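Local coordinates for protein soluble lytic murein transglycosylase (Pseudomonas aeruginosa, PDB 5OHU) that cleaves the glycan strands of bacterial peptidoglycan as a lytic transglycosylase, turning the polymer over by both exolytic and endolytic action, at residues 362-365 and 366-369; 104-108 and 109-113; 521-524 and 525-528. All coordinates share one frame; numbering follows the deposited sequence.

Contact 1 of 3, residues 362-365 and 366-369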
loop_
_atom_site.group_PDB
_atom_site.type_symbol
_atom_site.label_atom_id
_atom_site.label_comp_id
_atom_site.label_asym_id
_atom_site.label_seq_id
_atom_site.Cartn_x
_atom_site.Cartn_y
_atom_site.Cartn_z
ATOM N N ILE A 362 12.300 5.635 -32.697
ATOM C CA ILE A 362 10.995 6.133 -33.149
ATOM C C ILE A 362 9.922 5.052 -33.035
ATOM O O ILE A 362 8.895 5.233 -32.365
ATOM C CB ILE A 362 11.091 6.650 -34.592
ATOM C CG1 ILE A 362 11.942 7.914 -34.650
ATOM C CG2 ILE A 362 9.695 6.881 -35.165
ATOM C CD1 ILE A 362 12.257 8.322 -36.074
ATOM N N ALA A 363 10.131 3.919 -33.710
ATOM C CA ALA A 363 9.150 2.839 -33.661
ATOM C C ALA A 363 8.925 2.353 -32.237
ATOM O O ALA A 363 7.804 1.992 -31.871
ATOM C CB ALA A 363 9.591 1.677 -34.551
ATOM N N LEU A 364 9.977 2.327 -31.418
ATOM C CA LEU A 364 9.806 1.892 -30.035
ATOM C C LEU A 364 8.877 2.839 -29.275
ATOM O O LEU A 364 7.940 2.397 -28.596
ATOM C CB LEU A 364 11.173 1.775 -29.356
ATOM C CG LEU A 364 12.113 0.716 -29.973
ATOM C CD1 LEU A 364 13.494 0.775 -29.342
ATOM C CD2 LEU A 364 11.531 -0.712 -29.873
ATOM N N TYR A 365 9.092 4.150 -29.416
ATOM C CA TYR A 365 8.216 5.115 -28.753
ATOM C C TYR A 365 6.783 5.004 -29.249
ATOM O O TYR A 365 5.839 5.201 -28.475
ATOM C CB TYR A 365 8.723 6.536 -28.982
ATOM C CG TYR A 365 9.933 6.961 -28.166
ATOM C CD1 TYR A 365 9.998 6.746 -26.786
ATOM C CD2 TYR A 365 11.020 7.566 -28.792
ATOM C CE1 TYR A 365 11.116 7.141 -26.056
ATOM C CE2 TYR A 365 12.137 7.979 -28.074
ATOM C CZ TYR A 365 12.179 7.758 -26.711
ATOM O OH TYR A 365 13.295 8.168 -26.030
ATOM N N GLN A 366 6.600 4.690 -30.535
ATOM C CA GLN A 366 5.258 4.690 -31.105
ATOM C C GLN A 366 4.391 3.593 -30.501
ATOM O O GLN A 366 3.185 3.783 -30.317
ATOM C CB GLN A 366 5.340 4.560 -32.621
ATOM C CG GLN A 366 5.770 5.848 -33.288
ATOM C CD GLN A 366 6.066 5.675 -34.759
ATOM O OE1 GLN A 366 6.463 4.595 -35.208
ATOM N NE2 GLN A 366 5.878 6.741 -35.522
ATOM N N LYS A 367 4.984 2.447 -30.169
ATOM C CA LYS A 367 4.255 1.429 -29.423
ATOM C C LYS A 367 3.704 1.956 -28.110
ATOM O O LYS A 367 2.740 1.397 -27.581
ATOM C CB LYS A 367 5.166 0.237 -29.113
ATOM C CG LYS A 367 5.943 -0.296 -30.294
ATOM C CD LYS A 367 7.228 -0.976 -29.830
ATOM C CE LYS A 367 6.960 -2.199 -28.968
ATOM N NZ LYS A 367 8.101 -3.159 -29.028
ATOM N N LEU A 368 4.303 3.010 -27.567
ATOM C CA LEU A 368 4.028 3.473 -26.220
ATOM C C LEU A 368 3.084 4.664 -26.199
ATOM O O LEU A 368 2.145 4.693 -25.398
ATOM C CB LEU A 368 5.346 3.818 -25.527
ATOM C CG LEU A 368 5.268 3.680 -24.026
ATOM C CD1 LEU A 368 4.540 2.396 -23.705
ATOM C CD2 LEU A 368 6.664 3.644 -23.479
ATOM N N ALA A 369 3.319 5.661 -27.052
ATOM C CA ALA A 369 2.255 6.598 -27.364
ATOM C C ALA A 369 0.998 5.792 -27.697
ATOM O O ALA A 369 1.050 4.822 -28.459
ATOM C CB ALA A 369 2.670 7.506 -28.520
#
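The final turn of helix 360-368 illustrates how a helix end draws several donors onto few carbonyls, here joining Ile362, Ala363 and Tyr365 to the residues that follow them. Tyr365 O accepts two hydrogen bonds. Ala369 N, at 2.9 Å from Tyr365 O, comes nearly along the C=O axis in an i to i+4 bond, whereas Leu368 N, 2.8 Å from the same Tyr365 O, lies 56° out of the carbonyl plane, above it, in an i to i+3 bond. One turn earlier Gln366 N reaches Ile362 O at 3.0 Å, and Lys367 N makes a weak bond to Ala363 O at 3.3 Å.

On the exposed side Ile362 and Gln366 run alongside each other and point the same way. Gln366 is extended beyond CG, which lays its amide beside the CG2 branch of Ile362; CG2 is 3.8 Å from Gln366 NE2, while Gln366 OE1 sits 3.6 Å from Ala363 CA. Lys367 instead passes its CG close to Ala363 O (3.3 Å), and a bend at chi3 (64°) then takes Lys367 NZ to 4.3 Å from Leu364 CD2.

The buried side belongs to Tyr365 and Leu368. Tyr365 OH is hydrogen-bonded to Gln352 OE1 of helix 341-354, and the two side chains pack between that helix and helix 374-383, touching Ala348, Arg344, Ala379 and Leu383.

Contact 2 of 3, residues 104-108 and 109-113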
loop_
_atom_site.group_PDB
_atom_site.type_symbol
_atom_site.label_atom_id
_atom_site.label_comp_id
_atom_site.label_asym_id
_atom_site.label_seq_id
_atom_site.Cartn_x
_atom_site.Cartn_y
_atom_site.Cartn_z
ATOM N N ARG A 104 -15.362 -19.145 17.896
ATOM C CA ARG A 104 -14.710 -19.209 19.202
ATOM C C ARG A 104 -15.578 -19.959 20.216
ATOM O O ARG A 104 -15.123 -20.910 20.872
ATOM C CB ARG A 104 -14.421 -17.778 19.653
ATOM C CG ARG A 104 -13.469 -17.582 20.778
ATOM C CD ARG A 104 -13.487 -16.103 21.187
ATOM N NE ARG A 104 -12.619 -15.254 20.373
ATOM C CZ ARG A 104 -12.906 -13.998 20.032
ATOM N NH1 ARG A 104 -14.060 -13.449 20.405
ATOM N NH2 ARG A 104 -12.047 -13.288 19.314
ATOM N N LEU A 105 -16.849 -19.566 20.338
ATOM C CA LEU A 105 -17.777 -20.323 21.173
ATOM C C LEU A 105 -17.825 -21.799 20.775
ATOM O O LEU A 105 -17.747 -22.687 21.635
ATOM C CB LEU A 105 -19.172 -19.709 21.102
ATOM C CG LEU A 105 -19.323 -18.337 21.772
ATOM C CD1 LEU A 105 -20.744 -17.828 21.590
ATOM C CD2 LEU A 105 -18.955 -18.387 23.260
ATOM N N LEU A 106 -17.966 -22.087 19.475
ATOM C CA LEU A 106 -18.126 -23.481 19.056
ATOM C C LEU A 106 -16.922 -24.313 19.462
ATOM O O LEU A 106 -17.060 -25.472 19.886
ATOM C CB LEU A 106 -18.321 -23.567 17.543
ATOM C CG LEU A 106 -19.565 -22.931 16.947
ATOM C CD1 LEU A 106 -19.460 -22.970 15.447
ATOM C CD2 LEU A 106 -20.834 -23.661 17.474
ATOM N N ALA A 107 -15.729 -23.744 19.309
ATOM C CA ALA A 107 -14.512 -24.447 19.690
ATOM C C ALA A 107 -14.436 -24.628 21.200
ATOM O O ALA A 107 -14.076 -25.707 21.680
ATOM C CB ALA A 107 -13.291 -23.682 19.171
ATOM N N ASP A 108 -14.778 -23.587 21.967
ATOM C CA ASP A 108 -14.746 -23.707 23.421
ATOM C C ASP A 108 -15.701 -24.788 23.922
ATOM O O ASP A 108 -15.463 -25.373 24.981
ATOM C CB ASP A 108 -15.055 -22.357 24.072
ATOM C CG ASP A 108 -14.009 -21.277 23.731
ATOM O OD1 ASP A 108 -12.902 -21.620 23.257
ATOM O OD2 ASP A 108 -14.291 -20.078 23.947
ATOM N N ARG A 109 -16.758 -25.105 23.168
ATOM C CA ARG A 109 -17.703 -26.138 23.569
ATOM C C ARG A 109 -17.361 -27.519 23.033
ATOM O O ARG A 109 -18.106 -28.466 23.303
ATOM C CB ARG A 109 -19.120 -25.831 23.072
ATOM C CG ARG A 109 -19.659 -24.461 23.303
ATOM C CD ARG A 109 -21.026 -24.401 22.623
ATOM N NE ARG A 109 -21.619 -23.084 22.823
ATOM C CZ ARG A 109 -22.390 -22.446 21.948
ATOM N NH1 ARG A 109 -22.674 -23.010 20.775
ATOM N NH2 ARG A 109 -22.867 -21.250 22.275
ATOM N N GLY A 110 -16.317 -27.663 22.228
ATOM C CA GLY A 110 -16.141 -28.932 21.556
ATOM C C GLY A 110 -17.134 -29.213 20.446
ATOM O O GLY A 110 -17.212 -30.357 19.982
ATOM N N ASP A 111 -17.889 -28.203 19.994
ATOM C CA ASP A 111 -18.742 -28.331 18.807
ATOM C C ASP A 111 -17.888 -28.260 17.533
ATOM O O ASP A 111 -18.009 -27.353 16.703
ATOM C CB ASP A 111 -19.833 -27.267 18.817
ATOM C CG ASP A 111 -21.046 -27.667 17.990
ATOM O OD1 ASP A 111 -20.904 -28.613 17.187
ATOM O OD2 ASP A 111 -22.123 -27.016 18.100
ATOM N N TRP A 112 -17.022 -29.271 17.382
ATOM C CA TRP A 112 -16.034 -29.268 16.306
ATOM C C TRP A 112 -16.664 -29.500 14.942
ATOM O O TRP A 112 -16.162 -28.969 13.951
ATOM C CB TRP A 112 -14.941 -30.303 16.561
ATOM C CG TRP A 112 -14.020 -29.869 17.661
ATOM C CD1 TRP A 112 -13.912 -30.422 18.900
ATOM C CD2 TRP A 112 -13.117 -28.750 17.640
ATOM N NE1 TRP A 112 -12.988 -29.730 19.648
ATOM C CE2 TRP A 112 -12.486 -28.698 18.900
ATOM C CE3 TRP A 112 -12.774 -27.798 16.674
ATOM C CZ2 TRP A 112 -11.525 -27.737 19.221
ATOM C CZ3 TRP A 112 -11.826 -26.832 16.996
ATOM C CH2 TRP A 112 -11.204 -26.814 18.255
ATOM N N LYS A 113 -17.764 -30.252 14.871
ATOM C CA LYS A 113 -18.406 -30.489 13.582
ATOM C C LYS A 113 -18.983 -29.204 13.002
ATOM O O LYS A 113 -18.888 -28.963 11.792
ATOM C CB LYS A 113 -19.498 -31.550 13.714
ATOM C CG LYS A 113 -18.978 -32.969 13.897
ATOM C CD LYS A 113 -20.130 -33.973 13.931
ATOM C CE LYS A 113 -19.644 -35.417 13.914
ATOM N NZ LYS A 113 -19.352 -35.929 15.284
#
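Asp111 swings its CG away from the backbone N (chi1 -156°) and Leu106 turns its own CG away from the carbonyl carbon (chi1 -64°); between them these torsions bring Leu106 CD2 to 3.6 Å from Asp111 OD2. They meet at the turn between helices 95-108 and 112-118, a worked case of a Schellman motif running straight into an N-cap. Gly110, with positive phi (72°), ends the first helix: Gly110 N bonds Ala107 O at 3.0 Å, approaching from above the carbonyl plane, and Asp111 N gives a weak bond to Leu106 O at 2.9 Å. Asp111 is also the centre of an inverse gamma turn, and as N-cap of helix 112-118 it directs OD1 to Thr114 OG1, while OD2 is held by Asn79 ND2 of helix 79-88.

Arg109 runs extended from CG to NE across the two leucines, its NH1 3.8 Å from Leu106 CD2 and its guanidinium lying with one face over Leu105 CB, off centre. Arg109 N itself bonds Leu105 O at 3.0 Å. Trp112 folds back over the end of the first helix, also meeting His139 and Phe115 edge-to-face. One face of its indole lies over Ala107 CA, toward the rim, and its CH2 packs 3.9 Å from Ala107 CB.

Contact 3 of 3, residues 521-524 and 525-528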
loop_
_atom_site.group_PDB
_atom_site.type_symbol
_atom_site.label_atom_id
_atom_site.label_comp_id
_atom_site.label_asym_id
_atom_site.label_seq_id
_atom_site.Cartn_x
_atom_site.Cartn_y
_atom_site.Cartn_z
ATOM N N GLN A 521 -4.350 17.571 2.411
ATOM C CA GLN A 521 -3.681 16.676 3.362
ATOM C C GLN A 521 -2.603 17.422 4.148
ATOM O O GLN A 521 -1.427 17.052 4.170
ATOM C CB GLN A 521 -3.097 15.442 2.645
ATOM C CG GLN A 521 -4.153 14.447 2.187
ATOM C CD GLN A 521 -4.851 13.777 3.374
ATOM O OE1 GLN A 521 -4.428 12.717 3.845
ATOM N NE2 GLN A 521 -5.914 14.410 3.870
ATOM N N LEU A 522 -3.025 18.507 4.774
ATOM C CA LEU A 522 -2.111 19.347 5.524
ATOM C C LEU A 522 -1.931 18.804 6.932
ATOM O O LEU A 522 -2.901 18.420 7.596
ATOM C CB LEU A 522 -2.630 20.783 5.592
ATOM C CG LEU A 522 -2.835 21.491 4.253
ATOM C CD1 LEU A 522 -3.441 22.889 4.470
ATOM C CD2 LEU A 522 -1.504 21.560 3.510
ATOM N N MET A 523 -0.687 18.770 7.376
ATOM C CA MET A 523 -0.415 18.541 8.782
ATOM C C MET A 523 -0.736 19.804 9.576
ATOM O O MET A 523 -0.504 20.918 9.095
ATOM C CB MET A 523 1.042 18.136 8.985
ATOM C CG MET A 523 1.376 16.821 8.301
ATOM S SD MET A 523 0.395 15.475 9.022
ATOM C CE MET A 523 0.808 15.609 10.759
ATOM N N PRO A 524 -1.275 19.652 10.787
ATOM C CA PRO A 524 -1.789 20.822 11.515
ATOM C C PRO A 524 -0.713 21.806 11.911
ATOM O O PRO A 524 -0.977 23.014 11.937
ATOM C CB PRO A 524 -2.462 20.200 12.748
ATOM C CG PRO A 524 -2.663 18.740 12.391
ATOM C CD PRO A 524 -1.520 18.391 11.504
ATOM N N GLY A 525 0.486 21.335 12.240
ATOM C CA GLY A 525 1.576 22.259 12.487
ATOM C C GLY A 525 2.018 22.969 11.223
ATOM O O GLY A 525 2.326 24.161 11.248
ATOM N N THR A 526 2.062 22.244 10.103
ATOM C CA THR A 526 2.325 22.876 8.815
ATOM C C THR A 526 1.288 23.951 8.509
ATOM O O THR A 526 1.633 25.053 8.059
ATOM C CB THR A 526 2.320 21.823 7.705
ATOM O OG1 THR A 526 3.307 20.821 7.980
ATOM C CG2 THR A 526 2.593 22.469 6.341
ATOM N N ALA A 527 0.009 23.645 8.740
ATOM C CA ALA A 527 -1.037 24.612 8.433
ATOM C C ALA A 527 -0.916 25.855 9.305
ATOM O O ALA A 527 -1.130 26.972 8.824
ATOM C CB ALA A 527 -2.421 23.971 8.588
ATOM N N LYS A 528 -0.576 25.693 10.588
ATOM C CA LYS A 528 -0.503 26.875 11.444
ATOM C C LYS A 528 0.680 27.762 11.070
ATOM O O LYS A 528 0.564 28.990 11.105
ATOM C CB LYS A 528 -0.447 26.465 12.918
ATOM C CG LYS A 528 -1.778 25.944 13.454
ATOM C CD LYS A 528 -1.784 25.699 14.975
ATOM C CE LYS A 528 -1.349 24.277 15.325
ATOM N NZ LYS A 528 -1.603 23.952 16.761
HETATM O O HOH W 1 1.400 19.457 5.507
#
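Lys528 runs its aliphatic chain past Pro524 O in the first turn of helix 524-534, whose N-cap is Met523, within the lysozyme-like transglycosylase domain. Lys528 CB lies 3.6 Å from Pro524 O and Lys528 CG comes closer, 3.4 Å from the same Pro524 O. CD then swings wider, and the bend at chi3 (-90°) folds CE back to 3.6 Å from Pro524 O, so that one carbonyl is flanked by nearly the whole chain; NZ continues beyond it. The same carbonyl is gripped by Lys528 N at 3.0 Å from Pro524 O, with the donor tilted 32° from the carbonyl plane.

Met523 O opens the helical bonding: it accepts Ala527 N at 2.8 Å, a fairly straight bond (156°). Pro524, which has no N-H to offer, follows it as first residue of the helix, a position proline suits well. The methionine chain bends away toward Ala516, its CB alone meeting the hydroxyl side of Thr526.

Inside, Leu522 CD1 approaches the methyl of Ala527 loosely, and Leu522 also reaches Leu553 of helix 547-564, to which Thr526 adds a touch on Tyr557. A water joins the loop to the first turn: it accepts the hydrogen of Met523 N, 2.9 Å from the water oxygen, and makes a weak bond to Thr526 OG1, 3.4 Å from that same water.

Followed from the N terminus, the three contacts come in the order 2, 1, 3, each a short continuous piece of chain, strictly in series with none nested or crossed. Contact 2 closes the tight turn that joins helix 95-108 to helix 112-118; contact 1 ends helix 360-368 where the chain heads for helix 374-383; contact 3 starts helix 524-534 after the loop from helix 493-504. Contacts 1 and 2 lie on opposite sides of the chain's centre, their centres 62 Å apart. Contact 3 lies within the transglycosylase SLT domain. They thus illustrate a helix-to-helix turn, a helix end and a helix start.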